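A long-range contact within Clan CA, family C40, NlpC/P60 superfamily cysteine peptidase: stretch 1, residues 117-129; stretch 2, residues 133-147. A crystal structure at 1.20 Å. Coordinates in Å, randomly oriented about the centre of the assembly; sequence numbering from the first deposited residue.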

# COMPACT_ATOMS: atom_id res chain seq x y z
N ILE A 117 13.23 -12.07 -5.41
CA ILE A 117 12.24 -11.75 -4.39
C ILE A 117 10.92 -12.40 -4.72
O ILE A 117 10.36 -12.19 -5.81
CB ILE A 117 12.10 -10.22 -4.23
CG1 ILE A 117 13.37 -9.60 -3.65
CG2 ILE A 117 10.82 -9.86 -3.43
CD1 ILE A 117 13.47 -8.11 -3.74
N LEU A 118 10.35 -13.10 -3.73
CA LEU A 118 9.06 -13.77 -3.79
C LEU A 118 8.01 -13.09 -2.94
O LEU A 118 6.80 -13.27 -3.23
CB LEU A 118 9.18 -15.23 -3.32
CG LEU A 118 10.23 -16.06 -4.09
CD1 LEU A 118 10.27 -17.48 -3.52
CD2 LEU A 118 10.00 -16.11 -5.54
N ASP A 119 8.40 -12.37 -1.89
CA ASP A 119 7.47 -11.64 -1.03
C ASP A 119 8.27 -10.52 -0.40
O ASP A 119 9.50 -10.58 -0.32
CB ASP A 119 6.82 -12.56 0.03
CG ASP A 119 5.68 -11.91 0.74
OD1 ASP A 119 5.07 -10.92 0.24
OD2 ASP A 119 5.29 -12.43 1.81
N PHE A 120 7.55 -9.48 0.01
CA PHE A 120 8.16 -8.26 0.52
C PHE A 120 7.48 -7.82 1.80
O PHE A 120 6.36 -8.20 2.10
CB PHE A 120 8.11 -7.13 -0.52
CG PHE A 120 6.70 -6.65 -0.76
CD1 PHE A 120 5.82 -7.39 -1.53
CD2 PHE A 120 6.23 -5.48 -0.19
CE1 PHE A 120 4.53 -7.01 -1.71
CE2 PHE A 120 4.90 -5.08 -0.37
CZ PHE A 120 4.06 -5.84 -1.13
N ASN A 121 8.15 -6.95 2.55
CA ASN A 121 7.59 -6.35 3.76
C ASN A 121 7.23 -7.42 4.77
O ASN A 121 6.26 -7.29 5.51
CB ASN A 121 6.41 -5.42 3.47
CG ASN A 121 6.04 -4.53 4.63
OD1 ASN A 121 6.87 -4.18 5.46
ND2 ASN A 121 4.80 -4.08 4.65
N CYS A 122 8.08 -8.46 4.84
CA CYS A 122 7.83 -9.58 5.75
C CYS A 122 8.48 -9.31 7.11
O CYS A 122 9.46 -9.93 7.49
CB CYS A 122 8.37 -10.88 5.16
SG CYS A 122 8.10 -11.11 3.39
N ASP A 123 7.92 -8.33 7.82
CA ASP A 123 8.37 -8.01 9.17
C ASP A 123 9.87 -7.79 9.25
O ASP A 123 10.55 -8.30 10.16
CB ASP A 123 7.92 -9.08 10.15
CG ASP A 123 6.42 -9.24 10.19
OD1 ASP A 123 5.68 -8.31 9.84
OD2 ASP A 123 5.95 -10.32 10.51
N GLY A 124 10.41 -7.03 8.29
CA GLY A 124 11.82 -6.69 8.26
C GLY A 124 12.65 -7.56 7.35
O GLY A 124 13.87 -7.36 7.28
N PHE A 125 12.00 -8.43 6.56
CA PHE A 125 12.65 -9.39 5.68
C PHE A 125 11.97 -9.38 4.31
O PHE A 125 10.79 -9.04 4.21
CB PHE A 125 12.55 -10.83 6.22
CG PHE A 125 13.27 -11.07 7.54
CD1 PHE A 125 12.71 -10.65 8.74
CD2 PHE A 125 14.44 -11.83 7.58
CE1 PHE A 125 13.36 -10.93 9.94
CE2 PHE A 125 15.09 -12.09 8.77
CZ PHE A 125 14.54 -11.64 9.95
N TYR A 126 12.69 -9.81 3.26
CA TYR A 126 12.08 -10.31 2.03
C TYR A 126 12.05 -11.83 2.11
O TYR A 126 12.93 -12.45 2.74
CB TYR A 126 12.90 -9.92 0.78
CG TYR A 126 12.90 -8.45 0.43
CD1 TYR A 126 11.86 -7.90 -0.32
CD2 TYR A 126 13.91 -7.61 0.86
CE1 TYR A 126 11.84 -6.58 -0.64
CE2 TYR A 126 13.91 -6.26 0.51
CZ TYR A 126 12.87 -5.76 -0.24
OH TYR A 126 12.78 -4.45 -0.59
N ARG A 127 11.14 -12.44 1.37
CA ARG A 127 11.24 -13.86 1.11
C ARG A 127 11.85 -14.01 -0.27
O ARG A 127 11.42 -13.34 -1.20
CB ARG A 127 9.89 -14.56 1.18
CG ARG A 127 10.05 -16.09 1.24
CD ARG A 127 8.73 -16.84 1.54
NE ARG A 127 7.76 -16.70 0.48
CZ ARG A 127 7.64 -17.53 -0.55
NH1 ARG A 127 6.72 -17.30 -1.47
NH2 ARG A 127 8.45 -18.58 -0.67
N ILE A 128 12.88 -14.86 -0.37
CA ILE A 128 13.65 -14.97 -1.61
C ILE A 128 13.91 -16.42 -1.97
O ILE A 128 13.78 -17.34 -1.15
CB ILE A 128 15.01 -14.22 -1.58
CG1 ILE A 128 15.97 -14.82 -0.55
CG2 ILE A 128 14.83 -12.74 -1.35
CD1 ILE A 128 17.42 -14.48 -0.75
N ASN A 129 14.30 -16.59 -3.22
CA ASN A 129 14.91 -17.82 -3.75
C ASN A 129 16.34 -17.49 -4.16
O ASN A 129 16.55 -16.61 -5.02
CB ASN A 129 14.12 -18.30 -4.97
CG ASN A 129 14.68 -19.55 -5.59
OD1 ASN A 129 15.90 -19.70 -5.76
ND2 ASN A 129 13.81 -20.44 -5.97
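Stretch 2, residues 133-147: YIGYILEDALQYKWK

Stretch 2 enters as a strand, residues 133-138, and runs antiparallel to strand 125-129. The two axes approach to 4.4 Å, and their directions differ by 145°. Ile134 lies opposite Asn129, Tyr136 opposite Arg127 and Leu138 opposite Phe125. Paired backbone hydrogen bonds mark this register: Ile128 N to Gly135 O is 2.8 Å and Gly135 N to Ile128 O 3.0 Å, while Tyr126 N to Ile137 O and Ile137 N to Tyr126 O are both 2.9 Å. Glu139 N then donates a hydrogen bond to Gly124 O at 2.9 Å. A 3-10 segment, 139-141, follows, and the chain continues without regular structure past the side chain of Tyr126.

Tyr126 has the largest covered area. Leu142 CD1 packs 3.5 Å from Tyr126 CD2, and Glu139 CB lies 3.7 Å from Tyr126 CE2. Trp146 N gives a weak hydrogen bond to Tyr126 OH at 3.1 Å.

Trp146 uses its p rotamer. One face of its ring covers Phe120 and Asn121, with Trp146 CD2 3.6 Å from Phe120 CD2.

Tyr136 shares a sheet face with Arg127. Arg127 CG sits over its ring, 4.1 Å from the centroid. One water is hydrogen-bonded to Asp119 OD2 and Tyr136 OH, and weakly to Arg127 NE.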

# COMPACT_ATOMS: atom_id res chain seq x y z
N TYR A 133 17.15 -22.35 -2.88
CA TYR A 133 16.95 -22.27 -1.43
C TYR A 133 16.00 -21.11 -1.15
O TYR A 133 16.21 -19.99 -1.63
CB TYR A 133 18.28 -22.01 -0.71
CG TYR A 133 19.26 -23.17 -0.85
CD1 TYR A 133 19.26 -24.22 0.05
CD2 TYR A 133 20.16 -23.20 -1.89
CE1 TYR A 133 20.12 -25.29 -0.10
CE2 TYR A 133 21.06 -24.27 -2.01
CZ TYR A 133 21.01 -25.28 -1.14
OH TYR A 133 21.92 -26.30 -1.33
N ILE A 134 14.97 -21.37 -0.34
CA ILE A 134 13.86 -20.44 -0.17
C ILE A 134 13.74 -20.03 1.30
O ILE A 134 13.76 -20.89 2.19
CB ILE A 134 12.56 -21.10 -0.66
CG1 ILE A 134 12.64 -21.34 -2.19
CG2 ILE A 134 11.34 -20.23 -0.35
CD1 ILE A 134 11.72 -22.42 -2.64
N GLY A 135 13.57 -18.74 1.55
CA GLY A 135 13.36 -18.30 2.90
C GLY A 135 13.55 -16.80 3.03
O GLY A 135 13.50 -16.07 2.03
N TYR A 136 13.78 -16.36 4.27
CA TYR A 136 13.69 -14.95 4.61
C TYR A 136 15.06 -14.33 4.84
O TYR A 136 15.86 -14.86 5.62
CB TYR A 136 12.81 -14.78 5.86
CG TYR A 136 11.37 -15.17 5.58
CD1 TYR A 136 10.94 -16.49 5.67
CD2 TYR A 136 10.44 -14.23 5.14
CE1 TYR A 136 9.65 -16.86 5.38
CE2 TYR A 136 9.15 -14.57 4.86
CZ TYR A 136 8.74 -15.87 4.98
OH TYR A 136 7.45 -16.19 4.68
N ILE A 137 15.30 -13.19 4.20
CA ILE A 137 16.56 -12.45 4.31
C ILE A 137 16.29 -11.04 4.78
O ILE A 137 15.31 -10.41 4.38
CB ILE A 137 17.32 -12.50 2.96
CG1 ILE A 137 18.76 -12.06 3.14
CG2 ILE A 137 16.61 -11.73 1.85
CD1 ILE A 137 19.65 -12.37 1.97
N LEU A 138 17.13 -10.55 5.68
CA LEU A 138 16.95 -9.21 6.21
C LEU A 138 16.87 -8.21 5.07
O LEU A 138 17.63 -8.26 4.08
CB LEU A 138 18.09 -8.85 7.16
CG LEU A 138 18.12 -9.55 8.53
CD1 LEU A 138 19.46 -9.32 9.22
CD2 LEU A 138 16.98 -9.05 9.43
N GLU A 139 15.93 -7.27 5.20
CA GLU A 139 15.62 -6.49 4.02
C GLU A 139 16.78 -5.58 3.59
O GLU A 139 16.99 -5.37 2.40
CB GLU A 139 14.24 -5.80 4.15
CG GLU A 139 14.22 -4.74 5.08
CD GLU A 139 12.76 -4.28 5.43
OE1 GLU A 139 11.71 -4.77 4.93
OE2 GLU A 139 12.71 -3.42 6.26
N ASP A 140 17.60 -5.12 4.52
CA ASP A 140 18.70 -4.27 4.09
C ASP A 140 19.86 -5.03 3.44
O ASP A 140 20.79 -4.39 2.93
CB ASP A 140 19.16 -3.42 5.26
CG ASP A 140 18.13 -2.36 5.63
OD1 ASP A 140 17.47 -1.82 4.69
OD2 ASP A 140 17.91 -2.10 6.83
N ALA A 141 19.82 -6.36 3.42
CA ALA A 141 20.86 -7.09 2.72
C ALA A 141 20.65 -7.09 1.22
O ALA A 141 21.57 -7.53 0.51
CB ALA A 141 20.95 -8.53 3.22
N LEU A 142 19.49 -6.63 0.72
CA LEU A 142 19.21 -6.63 -0.71
C LEU A 142 19.27 -5.24 -1.28
O LEU A 142 18.93 -4.26 -0.61
CB LEU A 142 17.82 -7.21 -1.01
CG LEU A 142 17.62 -8.67 -0.58
CD1 LEU A 142 16.33 -9.21 -1.16
CD2 LEU A 142 18.81 -9.58 -0.98
N GLN A 143 19.62 -5.16 -2.57
CA GLN A 143 19.71 -3.87 -3.27
C GLN A 143 18.32 -3.27 -3.48
O GLN A 143 18.12 -2.07 -3.23
CB GLN A 143 20.43 -4.06 -4.61
CG GLN A 143 20.45 -2.85 -5.53
CD GLN A 143 21.17 -1.68 -4.94
OE1 GLN A 143 22.20 -1.82 -4.26
NE2 GLN A 143 20.63 -0.49 -5.19
N TYR A 144 17.35 -4.11 -3.91
CA TYR A 144 16.00 -3.65 -4.23
C TYR A 144 15.31 -3.15 -2.98
O TYR A 144 15.39 -3.76 -1.92
CB TYR A 144 15.21 -4.82 -4.81
CG TYR A 144 13.78 -4.49 -5.24
CD1 TYR A 144 12.71 -4.56 -4.34
CD2 TYR A 144 13.49 -4.11 -6.55
CE1 TYR A 144 11.40 -4.26 -4.73
CE2 TYR A 144 12.24 -3.78 -6.94
CZ TYR A 144 11.18 -3.85 -6.04
OH TYR A 144 9.89 -3.56 -6.37
N LYS A 145 14.57 -2.06 -3.12
CA LYS A 145 13.76 -1.47 -2.06
C LYS A 145 12.31 -1.37 -2.53
O LYS A 145 12.04 -0.80 -3.60
CB LYS A 145 14.28 -0.08 -1.69
CG LYS A 145 15.70 -0.03 -1.25
CD LYS A 145 15.82 -0.46 0.17
CE LYS A 145 17.29 -0.41 0.61
NZ LYS A 145 18.02 -1.57 0.05
N TRP A 146 11.38 -1.95 -1.78
CA TRP A 146 9.99 -1.94 -2.20
C TRP A 146 9.31 -0.61 -1.94
O TRP A 146 8.30 -0.30 -2.56
CB TRP A 146 9.23 -3.11 -1.55
CG TRP A 146 9.01 -2.97 -0.09
CD1 TRP A 146 9.84 -3.35 0.96
CD2 TRP A 146 7.87 -2.37 0.51
NE1 TRP A 146 9.26 -3.00 2.15
CE2 TRP A 146 8.05 -2.42 1.90
CE3 TRP A 146 6.67 -1.84 0.00
CZ2 TRP A 146 7.08 -1.94 2.78
CZ3 TRP A 146 5.74 -1.37 0.88
CH2 TRP A 146 5.94 -1.42 2.23
N LYS A 147 9.87 0.20 -1.04
CA LYS A 147 9.42 1.56 -0.82
C LYS A 147 10.65 2.44 -0.62
O LYS A 147 11.77 1.96 -0.44
CB LYS A 147 8.44 1.68 0.37
CG LYS A 147 9.05 1.38 1.72
CD LYS A 147 8.04 1.63 2.83
CE LYS A 147 8.59 1.24 4.19
NZ LYS A 147 7.54 1.31 5.22
O HOH W 1 6.23 -15.04 2.28
O HOH W 2 10.87 -6.15 2.64
O HOH W 3 9.33 -5.05 6.50
O HOH W 4 7.76 -1.55 6.30